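Local coordinates for Endonuclease/exonuclease/phosphatase (Leptotrichia buccalis C-1013-b, PDB 3TEB), which probably acts as a metal-dependent nuclease or related phosphoester hydrolase of the DNase I-like superfamily, at residues V43-N48 / E58-W63. Sequence-based numbering, arbitrary orientation.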
ATOM      1  N   VAL A  43      -2.095  -8.809   0.267  1.00 23.64           N
ATOM      2  CA  VAL A  43      -1.034  -9.720  -0.141  1.00 23.68           C
ATOM      3  C   VAL A  43      -1.280 -11.022   0.594  1.00 23.80           C
ATOM      4  O   VAL A  43      -1.286 -11.037   1.822  1.00 24.28           O
ATOM      5  CB  VAL A  43       0.362  -9.171   0.230  1.00 23.66           C
ATOM      6  CG1 VAL A  43       1.422 -10.216   0.007  1.00 23.81           C
ATOM      7  CG2 VAL A  43       0.678  -7.936  -0.584  1.00 23.51           C
ATOM      8  N   ASN A  44      -1.486 -12.108  -0.147  1.00 23.71           N
ATOM      9  CA  ASN A  44      -1.929 -13.374   0.456  1.00 23.55           C
ATOM     10  C   ASN A  44      -0.918 -14.497   0.344  1.00 23.69           C
ATOM     11  O   ASN A  44      -0.090 -14.530  -0.573  1.00 23.74           O
ATOM     12  CB  ASN A  44      -3.259 -13.848  -0.157  1.00 23.61           C
ATOM     13  CG  ASN A  44      -4.382 -12.822  -0.035  1.00 23.70           C
ATOM     14  OD1 ASN A  44      -4.649 -12.302   1.045  1.00 25.56           O
ATOM     15  ND2 ASN A  44      -5.055 -12.540  -1.146  1.00 23.89           N
ATOM     16  N   GLN A  45      -1.003 -15.418   1.294  1.00 23.01           N
ATOM     17  CA  GLN A  45      -0.297 -16.693   1.221  1.00 22.17           C
ATOM     18  C   GLN A  45      -1.176 -17.807   1.796  1.00 22.73           C
ATOM     19  O   GLN A  45      -2.058 -17.563   2.625  1.00 23.47           O
ATOM     20  CB  GLN A  45       1.023 -16.621   1.976  1.00 21.71           C
ATOM     21  CG  GLN A  45       0.882 -16.538   3.501  1.00 22.26           C
ATOM     22  CD  GLN A  45       2.209 -16.349   4.217  1.00 22.51           C
ATOM     23  OE1 GLN A  45       3.250 -16.115   3.590  1.00 23.44           O
ATOM     24  NE2 GLN A  45       2.179 -16.455   5.538  1.00 22.98           N
ATOM     25  N   LEU A  46      -0.933 -19.031   1.352  1.00 23.04           N
ATOM     26  CA  LEU A  46      -1.698 -20.171   1.834  1.00 24.30           C
ATOM     27  C   LEU A  46      -1.270 -20.581   3.231  1.00 24.71           C
ATOM     28  O   LEU A  46      -0.106 -20.895   3.448  1.00 24.43           O
ATOM     29  CB  LEU A  46      -1.515 -21.348   0.894  1.00 24.37           C
ATOM     30  CG  LEU A  46      -2.366 -21.313  -0.358  1.00 26.07           C
ATOM     31  CD1 LEU A  46      -1.723 -22.169  -1.442  1.00 28.46           C
ATOM     32  CD2 LEU A  46      -3.763 -21.800  -0.037  1.00 28.10           C
HETATM   33  N   MSE A  47      -2.216 -20.608   4.166  1.00 26.11           N
HETATM   34  CA  MSE A  47      -1.916 -20.986   5.543  1.00 27.67           C
HETATM   35  C   MSE A  47      -1.200 -22.317   5.637  1.00 28.02           C
HETATM   36  O   MSE A  47      -0.459 -22.569   6.592  1.00 28.54           O
HETATM   37  CB  MSE A  47      -3.185 -21.130   6.355  1.00 29.99           C
HETATM   38  CG  MSE A  47      -4.085 -19.938   6.386  1.00 33.71           C
HETATM   39 SE   MSE A  47      -5.556 -20.434   7.535  0.75 44.38          SE
HETATM   40  CE  MSE A  47      -6.063 -22.161   6.742  1.00 42.67           C
ATOM     41  N   ASN A  48      -1.442 -23.181   4.659  1.00 28.47           N
ATOM     42  CA  ASN A  48      -0.942 -24.536   4.751  1.00 29.71           C
ATOM     43  C   ASN A  48       0.407 -24.805   4.096  1.00 29.48           C
ATOM     44  O   ASN A  48       0.995 -25.848   4.352  1.00 30.49           O
ATOM     45  CB  ASN A  48      -2.013 -25.534   4.324  1.00 30.69           C
ATOM     46  CG  ASN A  48      -2.993 -25.837   5.435  1.00 31.97           C
ATOM     47  OD1 ASN A  48      -2.673 -25.716   6.608  1.00 32.96           O
ATOM     48  ND2 ASN A  48      -4.191 -26.245   5.069  1.00 32.24           N
ATOM     49  N   GLU A  58       5.642 -20.466   1.369  1.00 27.54           N
ATOM     50  CA  GLU A  58       5.833 -20.653  -0.067  1.00 30.07           C
ATOM     51  C   GLU A  58       4.668 -20.080  -0.838  1.00 29.91           C
ATOM     52  O   GLU A  58       3.505 -20.193  -0.433  1.00 29.39           O
ATOM     53  CB  GLU A  58       5.962 -22.122  -0.422  1.00 31.89           C
ATOM     54  CG  GLU A  58       7.311 -22.723  -0.138  1.00 37.62           C
ATOM     55  CD  GLU A  58       7.370 -24.207  -0.529  1.00 46.65           C
ATOM     56  OE1 GLU A  58       7.328 -24.536  -1.757  1.00 50.08           O
ATOM     57  OE2 GLU A  58       7.460 -25.046   0.404  1.00 49.50           O
ATOM     58  N   GLU A  59       5.009 -19.466  -1.962  1.00 31.03           N
ATOM     59  CA  GLU A  59       4.036 -18.881  -2.897  1.00 31.61           C
ATOM     60  C   GLU A  59       3.313 -17.640  -2.335  1.00 29.16           C
ATOM     61  O   GLU A  59       2.315 -17.206  -2.891  1.00 29.33           O
ATOM     62  CB  GLU A  59       3.025 -19.929  -3.423  1.00 33.05           C
ATOM     63  CG  GLU A  59       3.567 -21.020  -4.366  1.00 40.00           C
ATOM     64  CD  GLU A  59       2.437 -21.964  -4.875  1.00 48.58           C
ATOM     65  OE1 GLU A  59       2.588 -22.550  -5.991  1.00 52.54           O
ATOM     66  OE2 GLU A  59       1.386 -22.110  -4.166  1.00 51.10           O
ATOM     67  N   ASN A  60       3.819 -17.073  -1.241  1.00 26.74           N
ATOM     68  CA  ASN A  60       3.409 -15.732  -0.827  1.00 25.29           C
ATOM     69  C   ASN A  60       3.497 -14.784  -2.031  1.00 25.68           C
ATOM     70  O   ASN A  60       4.520 -14.710  -2.707  1.00 26.00           O
ATOM     71  CB  ASN A  60       4.265 -15.245   0.352  1.00 24.98           C
ATOM     72  CG  ASN A  60       3.956 -13.806   0.761  1.00 25.39           C
ATOM     73  OD1 ASN A  60       4.110 -12.870  -0.031  1.00 26.41           O
ATOM     74  ND2 ASN A  60       3.533 -13.626   2.008  1.00 24.47           N
ATOM     75  N   TYR A  61       2.410 -14.079  -2.309  1.00 25.57           N
ATOM     76  CA  TYR A  61       2.313 -13.301  -3.541  1.00 25.10           C
ATOM     77  C   TYR A  61       3.488 -12.357  -3.718  1.00 24.28           C
ATOM     78  O   TYR A  61       4.073 -12.271  -4.795  1.00 23.89           O
ATOM     79  CB  TYR A  61       1.008 -12.522  -3.554  1.00 25.50           C
ATOM     80  CG  TYR A  61       0.772 -11.678  -4.791  1.00 26.32           C
ATOM     81  CD1 TYR A  61      -0.095 -12.104  -5.798  1.00 27.08           C
ATOM     82  CD2 TYR A  61       1.391 -10.436  -4.942  1.00 26.99           C
ATOM     83  CE1 TYR A  61      -0.330 -11.318  -6.920  1.00 27.59           C
ATOM     84  CE2 TYR A  61       1.162  -9.646  -6.063  1.00 27.29           C
ATOM     85  CZ  TYR A  61       0.304 -10.093  -7.040  1.00 27.36           C
ATOM     86  OH  TYR A  61       0.091  -9.305  -8.136  1.00 27.73           O
ATOM     87  N   ALA A  62       3.827 -11.661  -2.635  1.00 24.23           N
ATOM     88  CA  ALA A  62       4.909 -10.676  -2.622  1.00 23.90           C
ATOM     89  C   ALA A  62       6.259 -11.332  -2.914  1.00 23.95           C
ATOM     90  O   ALA A  62       7.033 -10.846  -3.736  1.00 23.85           O
ATOM     91  CB  ALA A  62       4.930  -9.956  -1.300  1.00 23.75           C
ATOM     92  N   TRP A  63       6.523 -12.454  -2.258  1.00 24.53           N
ATOM     93  CA  TRP A  63       7.738 -13.197  -2.505  1.00 25.30           C
ATOM     94  C   TRP A  63       7.830 -13.629  -3.968  1.00 25.78           C
ATOM     95  O   TRP A  63       8.879 -13.493  -4.593  1.00 26.14           O
ATOM     96  CB  TRP A  63       7.800 -14.391  -1.575  1.00 25.76           C
ATOM     97  CG  TRP A  63       9.001 -15.220  -1.755  1.00 28.62           C
ATOM     98  CD1 TRP A  63       9.052 -16.459  -2.312  1.00 30.80           C
ATOM     99  CD2 TRP A  63      10.343 -14.887  -1.381  1.00 31.94           C
ATOM    100  NE1 TRP A  63      10.343 -16.930  -2.308  1.00 33.30           N
ATOM    101  CE2 TRP A  63      11.159 -15.988  -1.741  1.00 33.75           C
ATOM    102  CE3 TRP A  63      10.940 -13.764  -0.775  1.00 33.53           C
ATOM    103  CZ2 TRP A  63      12.547 -16.005  -1.520  1.00 35.91           C
ATOM    104  CZ3 TRP A  63      12.326 -13.775  -0.552  1.00 35.67           C
ATOM    105  CH2 TRP A  63      13.113 -14.899  -0.926  1.00 36.95           C
TER
HETATM  106  O   HOH W   1       0.799 -19.276  -0.965  1.00 39.58           O
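N60 and Q45 meet through their side-chain amides, beside a backbone bond from Y61 N to N44 O. N60 CB rests against the Q45 side chain, 3.9 Å from Q45 CB. CG stands anti to the backbone N (chi1 176°), and the amide then parts in two directions. N60 ND2 gives a nearly straight hydrogen bond to Q45 OE1, 3.0 Å away. The two amide planes are 88° apart: OE1 lies in the plane of the N60 amide, while ND2 sits above the carbonyl plane of Q45. R57 N also donates to OE1, and Q45 NE2 donates to D55 O, so the Q45 amide is held at both ends. The other branch, N60 OD1, passes 3.8 Å from V43 CG1 and turns to the helix start. N60 is the N-cap of helix 61-69: its OD1 accepts weak hydrogen bonds from A62 N at 2.9 Å and from W63 N. An alanine at N60 would probably leave these helix N-H groups without their cap and Q45 OE1 without one of its donors. V43 CG1 also packs on A62 CB at 3.8 Å. Farther along, one water accepts from L46 N and donates to E58 O, linking the two backbones. The segments run roughly antiparallel. The contact thus ties the end of strand 37-46, an inner strand between 91-99 and 4-10 in one sheet of the DNase I-like fold, to the start of helix 61-69. Y61 reaches helix 19-33, and W81 of strand 78-84 touches V43, Q45 and N60. E42, a magnesium-binding residue of this protein, directly precedes V43 on the strand.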